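Local coordinates for protein sensory rhodopsin transducer (Thermotoga maritima, PDB 1NC7) that is of unproven function but is probably related to the transducer of Anabaena sensory rhodopsin, and binds magnesium ions within a four-chain assembly, at residues F31-G39 with I95-I103; P110-L118 with T126-W134. One frame throughout, in Å; residues are numbered along the deposited sequence.

Contact 1: residues F31-G39 with I95-I103; sequences FPDGYIPNG and IPKCKPYSI. With EDO (1,2-ethanediol), chain O.
The ring of Tyr101 lies flat against the backbone of Gly34, whose CA stands 3.6 Å from the centroid of the Tyr101 ring in a CH-pi contact. Over the same face comes the amide N of Tyr35, 3.4 Å from Tyr101 CE2. What brings the ring across is a chi1 of 62°, with CG lodged between the backbone N and the carbonyl carbon of Tyr101. With no side chain on Gly34, Tyr101 CE1 comes right up to its CA. At the ring's edge lies Ile36 CG1, and Ile36 CD1 reaches to 3.4 Å from Tyr101 OH, which also makes a weak hydrogen bond to Glu48. An alanine here would strip the ring from over Gly34 CA and is likely to open a gap beside Ile36 CD1 and leave Glu48 without its weak phenol partner.

Farther along, the Tyr35 ring settles obliquely on the backbone of the 97-99 turn, Tyr35 CE1 coming within 3.3 Å of Cys98 C. A straight bond from Cys98 N to Ile36 O (2.7 Å, 168° at the hydrogen) holds that turn in place, and one water bridges Ile36 N, Lys99 N and Pro96 O. At the other end, Ser102 OG donates to Pro32 O over 2.6 Å and also meets Ser85 OG of the second subunit, linking the strand pair to the assembly. Two antiparallel hydrogen-bonded pairs, Phe31 with Ile103 and Gly34 with Tyr101, frame this serine; Pro32 and Asp33 stand against Ser102 alone, the one-residue register shift of a beta bulge.

Contact 2: residues P110-L118 with T126-W134; sequences PVVMQLSRL and TLMTTIGYW. With MG (magnesium ion), chain G; MG (magnesium ion), chain F; EDO (1,2-ethanediol), chain O.
The guanidinium of Arg117 has Met128 CE (a selenomethionine methyl) over the centre of one face, 3.6 Å above its plane. At its edge, Arg117 NH1 donates to O2 of an ethanediol, probably from the crystallisation liquor, 3.0 Å away. As a cross-strand pair on one sheet face, Arg117 and Met128 run alongside each other, and a chi1 of 61° at Met128 leans its chain over to Arg117, Met128 CG packing against Arg117 CB. A salt bridge from Arg117 NE to Glu48 restrains the rotation of the flat group and probably offsets part of this buried charge.

The second flat group, the amide of Gln114, turns its NE2 to Thr129 OG1 at 2.9 Å, with the hydroxyl close to the amide plane and the bond nearly straight (164°). The same Thr129 OG1 lies 2.6 Å from Ser116 OG, so two side chains of strand 110-118 grip one threonine. Both are also tied to the third subunit: Gln114 OE1 accepts from Asp33 N there, and Ser116 OG bonds to its Asp33 OD2.

These residues belong to a beta hairpin, strands 110-121 and 124-135, that runs through the central part of the chain's antiparallel sheet. Leu115 with Thr130 and Arg117 with Met128 form its hydrogen-bonded pairs, on the sheet face opposite Gln114, Ser116 and Thr129. On that latter face Leu118 CD1 meets Leu127 CD2 at 3.7 Å, and Val112 CG1 touches Ile131 CD1 at 4.0 Å. Two carbonyls of strand 126-131 that make no bond across the hairpin serve the metals: Leu127 O binds one magnesium and Thr129 O another, each 2.3 Å from its ion, and the matching carbonyls of the three other subunits bind the same two ions.

Contact 1 closes before contact 2 opens along the chain, and strand 101-107 leads directly into strand 110-121. Their centres lie about 14 Å apart, yet both belong to one antiparallel sheet, in which strand 28-34 of contact 1 is the neighbour of strand 124-135 of contact 2. A salt bridge joins them, Asp33 OD1 to Arg117 NH2 at 2.8 Å, from an aspartate whose OD2 also bonds to Ser116 OG of the second subunit. The ethanediol reaches Asp33 OD2 and His47 of the second subunit as well, and the Phe31 ring packs on Leu115 and Gly132. Strand 28-34 thus flanks the hairpin strand whose carbonyls bind the magnesium ions shared by four subunits.

Contact 1: residues F31-G39 with I95-I103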
# COMPACT_ATOMS: atom_id res chain seq x y z
N PHE D 31 1.52 -3.88 11.43
CA PHE D 31 1.22 -2.57 10.84
C PHE D 31 1.91 -1.49 11.68
O PHE D 31 1.41 -1.10 12.73
CB PHE D 31 -0.29 -2.33 10.84
CG PHE D 31 -1.05 -3.29 9.97
CD1 PHE D 31 -1.20 -3.04 8.61
CD2 PHE D 31 -1.60 -4.45 10.51
CE1 PHE D 31 -1.88 -3.94 7.80
CE2 PHE D 31 -2.28 -5.36 9.70
CZ PHE D 31 -2.42 -5.10 8.34
N PRO D 32 3.06 -0.99 11.20
CA PRO D 32 3.78 0.04 11.95
C PRO D 32 3.12 1.41 12.13
O PRO D 32 3.32 2.05 13.16
CB PRO D 32 5.11 0.15 11.20
CG PRO D 32 5.29 -1.22 10.61
CD PRO D 32 3.90 -1.54 10.13
N ASP D 33 2.36 1.87 11.14
CA ASP D 33 1.75 3.19 11.26
C ASP D 33 0.30 3.23 11.72
O ASP D 33 -0.62 3.19 10.91
CB ASP D 33 1.87 3.95 9.93
CG ASP D 33 1.51 5.42 10.07
OD1 ASP D 33 1.11 5.84 11.18
OD2 ASP D 33 1.63 6.16 9.07
N GLY D 34 0.12 3.33 13.03
CA GLY D 34 -1.21 3.41 13.60
C GLY D 34 -1.41 4.78 14.22
O GLY D 34 -0.51 5.32 14.87
N TYR D 35 -2.60 5.36 14.02
CA TYR D 35 -2.91 6.68 14.56
C TYR D 35 -4.39 6.98 14.36
O TYR D 35 -4.89 6.87 13.24
CB TYR D 35 -2.07 7.74 13.84
CG TYR D 35 -2.19 9.15 14.37
CD1 TYR D 35 -1.42 9.57 15.45
CD2 TYR D 35 -3.05 10.07 13.77
CE1 TYR D 35 -1.49 10.88 15.92
CE2 TYR D 35 -3.13 11.38 14.23
CZ TYR D 35 -2.34 11.78 15.30
OH TYR D 35 -2.39 13.08 15.75
N ILE D 36 -5.08 7.35 15.42
CA ILE D 36 -6.50 7.69 15.32
C ILE D 36 -6.63 9.21 15.34
O ILE D 36 -6.45 9.84 16.39
CB ILE D 36 -7.31 7.12 16.51
CG1 ILE D 36 -7.17 5.60 16.57
CG2 ILE D 36 -8.77 7.55 16.39
CD1 ILE D 36 -7.67 4.88 15.34
N PRO D 37 -6.94 9.83 14.19
CA PRO D 37 -7.09 11.29 14.12
C PRO D 37 -8.33 11.70 14.93
O PRO D 37 -9.18 10.87 15.21
CB PRO D 37 -7.26 11.56 12.62
CG PRO D 37 -6.57 10.38 11.98
CD PRO D 37 -7.02 9.24 12.84
N ASN D 38 -8.45 12.98 15.27
CA ASN D 38 -9.59 13.44 16.07
C ASN D 38 -10.68 14.24 15.35
O ASN D 38 -11.62 14.71 15.99
CB ASN D 38 -9.09 14.26 17.25
CG ASN D 38 -8.48 15.58 16.83
OD1 ASN D 38 -9.13 16.41 16.19
ND2 ASN D 38 -7.21 15.79 17.17
N GLY D 39 -10.58 14.39 14.04
CA GLY D 39 -11.58 15.15 13.32
C GLY D 39 -12.84 14.39 12.95
O GLY D 39 -12.89 13.16 13.03
N ILE D 95 -8.43 3.32 22.73
CA ILE D 95 -7.08 3.76 22.41
C ILE D 95 -7.09 5.29 22.36
O ILE D 95 -7.98 5.89 21.77
CB ILE D 95 -6.61 3.23 21.04
CG1 ILE D 95 -6.60 1.70 21.05
CG2 ILE D 95 -5.22 3.78 20.72
CD1 ILE D 95 -6.29 1.09 19.71
N PRO D 96 -6.10 5.94 23.00
CA PRO D 96 -6.07 7.40 22.97
C PRO D 96 -6.01 7.93 21.54
O PRO D 96 -5.30 7.39 20.70
CB PRO D 96 -4.81 7.74 23.76
CG PRO D 96 -4.71 6.61 24.73
CD PRO D 96 -5.03 5.41 23.86
N LYS D 97 -6.77 8.99 21.27
CA LYS D 97 -6.76 9.60 19.95
C LYS D 97 -5.49 10.42 19.82
O LYS D 97 -4.92 10.87 20.82
CB LYS D 97 -7.98 10.51 19.76
CG LYS D 97 -9.32 9.81 19.90
CD LYS D 97 -10.46 10.79 19.71
CE LYS D 97 -11.81 10.13 19.96
NZ LYS D 97 -12.95 11.07 19.78
N CYS D 98 -5.04 10.61 18.58
CA CYS D 98 -3.84 11.40 18.30
C CYS D 98 -2.61 10.91 19.06
O CYS D 98 -1.80 11.71 19.53
CB CYS D 98 -4.11 12.87 18.61
SG CYS D 98 -5.48 13.53 17.65
N LYS D 99 -2.48 9.60 19.16
CA LYS D 99 -1.35 8.98 19.84
C LYS D 99 -0.80 7.90 18.91
O LYS D 99 -1.46 6.90 18.65
CB LYS D 99 -1.79 8.35 21.16
CG LYS D 99 -0.65 7.76 21.98
CD LYS D 99 -1.13 7.23 23.32
CE LYS D 99 0.04 6.78 24.18
NZ LYS D 99 -0.39 6.31 25.52
N PRO D 100 0.41 8.10 18.39
CA PRO D 100 1.00 7.11 17.49
C PRO D 100 1.16 5.73 18.12
O PRO D 100 1.46 5.62 19.30
CB PRO D 100 2.35 7.73 17.12
CG PRO D 100 2.69 8.56 18.32
CD PRO D 100 1.36 9.20 18.65
N TYR D 101 0.93 4.70 17.32
CA TYR D 101 1.06 3.33 17.80
C TYR D 101 1.36 2.41 16.63
O TYR D 101 1.42 2.85 15.47
CB TYR D 101 -0.22 2.89 18.53
CG TYR D 101 -1.48 2.86 17.68
CD1 TYR D 101 -1.78 1.76 16.88
CD2 TYR D 101 -2.38 3.92 17.69
CE1 TYR D 101 -2.95 1.72 16.11
CE2 TYR D 101 -3.54 3.90 16.93
CZ TYR D 101 -3.82 2.80 16.14
OH TYR D 101 -4.97 2.78 15.39
N SER D 102 1.61 1.14 16.93
CA SER D 102 1.87 0.13 15.92
C SER D 102 1.06 -1.09 16.33
O SER D 102 0.71 -1.24 17.50
CB SER D 102 3.35 -0.23 15.86
OG SER D 102 4.11 0.86 15.38
N ILE D 103 0.77 -1.95 15.36
CA ILE D 103 -0.05 -3.13 15.63
C ILE D 103 0.61 -4.46 15.26
O ILE D 103 1.18 -4.60 14.19
CB ILE D 103 -1.37 -3.08 14.82
CG1 ILE D 103 -2.12 -1.78 15.11
CG2 ILE D 103 -2.23 -4.29 15.14
CD1 ILE D 103 -3.34 -1.58 14.21
C1 EDO O . 1.68 10.59 8.37
O1 EDO O . 1.79 11.36 9.58
C2 EDO O . 0.68 9.49 8.58
O2 EDO O . 0.92 8.62 9.73
O HOH W 1 -0.57 14.24 18.15
O HOH W 2 -4.13 7.32 18.15
O HOH W 3 -11.87 13.35 18.91

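Contact 2: residues P110-L118 with T126-W134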
# COMPACT_ATOMS: atom_id res chain seq x y z
N PRO D 110 -4.44 -19.19 9.93
CA PRO D 110 -4.09 -18.21 8.90
C PRO D 110 -5.23 -17.27 8.52
O PRO D 110 -6.37 -17.71 8.35
CB PRO D 110 -3.66 -19.09 7.72
CG PRO D 110 -3.12 -20.33 8.39
CD PRO D 110 -4.15 -20.56 9.47
N VAL D 111 -4.91 -15.99 8.40
CA VAL D 111 -5.87 -14.97 8.00
C VAL D 111 -5.11 -13.93 7.18
O VAL D 111 -3.90 -14.04 7.01
CB VAL D 111 -6.53 -14.26 9.22
CG1 VAL D 111 -7.38 -15.26 9.99
CG2 VAL D 111 -5.46 -13.66 10.12
N VAL D 112 -5.81 -12.94 6.65
CA VAL D 112 -5.16 -11.88 5.88
C VAL D 112 -5.65 -10.57 6.45
O VAL D 112 -6.83 -10.43 6.79
CB VAL D 112 -5.51 -11.95 4.38
CG1 VAL D 112 -4.72 -10.89 3.62
CG2 VAL D 112 -5.19 -13.34 3.82
N MSE D 113 -4.75 -9.60 6.57
CA MSE D 113 -5.12 -8.31 7.15
C MSE D 113 -4.65 -7.10 6.36
O MSE D 113 -3.61 -7.14 5.69
CB MSE D 113 -4.59 -8.19 8.57
CG MSE D 113 -5.14 -9.23 9.51
SE MSE D 113 -4.66 -8.85 11.33
CE MSE D 113 -4.79 -10.64 12.02
N GLN D 114 -5.42 -6.02 6.47
CA GLN D 114 -5.14 -4.76 5.80
C GLN D 114 -5.56 -3.64 6.75
O GLN D 114 -6.56 -3.77 7.45
CB GLN D 114 -5.97 -4.69 4.51
CG GLN D 114 -5.72 -3.47 3.62
CD GLN D 114 -6.51 -3.54 2.32
OE1 GLN D 114 -7.00 -4.60 1.93
NE2 GLN D 114 -6.63 -2.40 1.64
N LEU D 115 -4.79 -2.56 6.79
CA LEU D 115 -5.12 -1.44 7.67
C LEU D 115 -5.37 -0.18 6.85
O LEU D 115 -4.56 0.19 6.00
CB LEU D 115 -3.97 -1.16 8.65
CG LEU D 115 -4.19 -0.02 9.66
CD1 LEU D 115 -5.34 -0.38 10.60
CD2 LEU D 115 -2.91 0.23 10.45
N SER D 116 -6.49 0.47 7.11
CA SER D 116 -6.85 1.69 6.40
C SER D 116 -7.18 2.80 7.37
O SER D 116 -7.73 2.55 8.44
CB SER D 116 -8.04 1.42 5.49
OG SER D 116 -7.76 0.35 4.61
N ARG D 117 -6.85 4.02 6.99
CA ARG D 117 -7.13 5.16 7.84
C ARG D 117 -7.96 6.21 7.11
O ARG D 117 -7.70 6.51 5.95
CB ARG D 117 -5.83 5.81 8.33
CG ARG D 117 -6.06 7.03 9.22
CD ARG D 117 -4.76 7.75 9.50
NE ARG D 117 -3.78 6.84 10.06
CZ ARG D 117 -2.50 7.15 10.26
NH1 ARG D 117 -2.05 8.35 9.94
NH2 ARG D 117 -1.67 6.24 10.76
N LEU D 118 -8.96 6.73 7.81
CA LEU D 118 -9.78 7.81 7.28
C LEU D 118 -9.48 9.00 8.18
O LEU D 118 -9.71 8.97 9.39
CB LEU D 118 -11.28 7.49 7.38
CG LEU D 118 -12.17 8.71 7.05
CD1 LEU D 118 -12.04 9.06 5.58
CD2 LEU D 118 -13.61 8.40 7.41
N THR D 126 -9.46 12.28 3.66
CA THR D 126 -8.49 11.48 2.93
C THR D 126 -8.37 10.06 3.46
O THR D 126 -8.57 9.81 4.65
CB THR D 126 -7.11 12.17 2.95
OG1 THR D 126 -6.21 11.44 2.10
CG2 THR D 126 -6.55 12.22 4.36
N LEU D 127 -8.05 9.14 2.56
CA LEU D 127 -7.88 7.73 2.88
C LEU D 127 -6.49 7.24 2.51
O LEU D 127 -5.88 7.74 1.58
CB LEU D 127 -8.88 6.88 2.09
CG LEU D 127 -10.36 6.88 2.48
CD1 LEU D 127 -11.19 6.23 1.37
CD2 LEU D 127 -10.53 6.14 3.79
N MSE D 128 -5.98 6.26 3.26
CA MSE D 128 -4.70 5.64 2.95
C MSE D 128 -4.85 4.19 3.40
O MSE D 128 -5.62 3.91 4.31
CB MSE D 128 -3.53 6.32 3.66
CG MSE D 128 -3.57 6.30 5.18
SE MSE D 128 -1.97 7.08 5.95
CE MSE D 128 -1.41 5.62 7.11
N THR D 129 -4.13 3.28 2.76
CA THR D 129 -4.25 1.88 3.15
C THR D 129 -3.05 1.08 2.71
O THR D 129 -2.30 1.49 1.83
CB THR D 129 -5.48 1.23 2.47
OG1 THR D 129 -5.75 -0.04 3.08
CG2 THR D 129 -5.23 1.01 0.98
N THR D 130 -2.86 -0.06 3.36
CA THR D 130 -1.81 -0.98 2.96
C THR D 130 -2.06 -2.36 3.51
O THR D 130 -2.63 -2.53 4.59
CB THR D 130 -0.40 -0.56 3.44
OG1 THR D 130 0.57 -1.46 2.87
CG2 THR D 130 -0.29 -0.61 4.96
N ILE D 131 -1.68 -3.35 2.72
CA ILE D 131 -1.75 -4.74 3.13
C ILE D 131 -0.64 -4.74 4.19
O ILE D 131 0.31 -3.94 4.10
CB ILE D 131 -1.40 -5.67 1.94
CG1 ILE D 131 -1.71 -7.13 2.30
CG2 ILE D 131 0.08 -5.51 1.56
CD1 ILE D 131 -3.20 -7.44 2.35
N GLY D 132 -0.73 -5.59 5.20
CA GLY D 132 0.32 -5.57 6.21
C GLY D 132 1.50 -6.47 5.89
O GLY D 132 1.54 -7.12 4.85
N TYR D 133 2.50 -6.46 6.78
CA TYR D 133 3.65 -7.34 6.64
C TYR D 133 3.16 -8.61 7.34
O TYR D 133 2.49 -8.52 8.38
CB TYR D 133 4.87 -6.79 7.39
CG TYR D 133 5.93 -7.82 7.68
CD1 TYR D 133 6.78 -8.30 6.67
CD2 TYR D 133 6.06 -8.36 8.96
CE1 TYR D 133 7.73 -9.29 6.94
CE2 TYR D 133 7.01 -9.35 9.24
CZ TYR D 133 7.84 -9.80 8.22
OH TYR D 133 8.76 -10.79 8.49
N TRP D 134 3.47 -9.77 6.78
CA TRP D 134 3.02 -11.03 7.36
C TRP D 134 4.15 -11.99 7.67
O TRP D 134 5.24 -11.91 7.09
CB TRP D 134 2.03 -11.71 6.41
CG TRP D 134 2.61 -12.09 5.08
CD1 TRP D 134 3.25 -13.26 4.76
CD2 TRP D 134 2.63 -11.29 3.90
NE1 TRP D 134 3.65 -13.23 3.45
CE2 TRP D 134 3.28 -12.04 2.89
CE3 TRP D 134 2.15 -10.01 3.58
CZ2 TRP D 134 3.47 -11.55 1.59
CZ3 TRP D 134 2.33 -9.52 2.29
CH2 TRP D 134 2.99 -10.29 1.31
MG MG G . -4.70 8.42 -0.26
MG MG F . -1.08 2.05 -0.06
C1 EDO O . 1.68 10.59 8.37
O1 EDO O . 1.79 11.36 9.58
C2 EDO O . 0.68 9.49 8.58
O2 EDO O . 0.92 8.62 9.73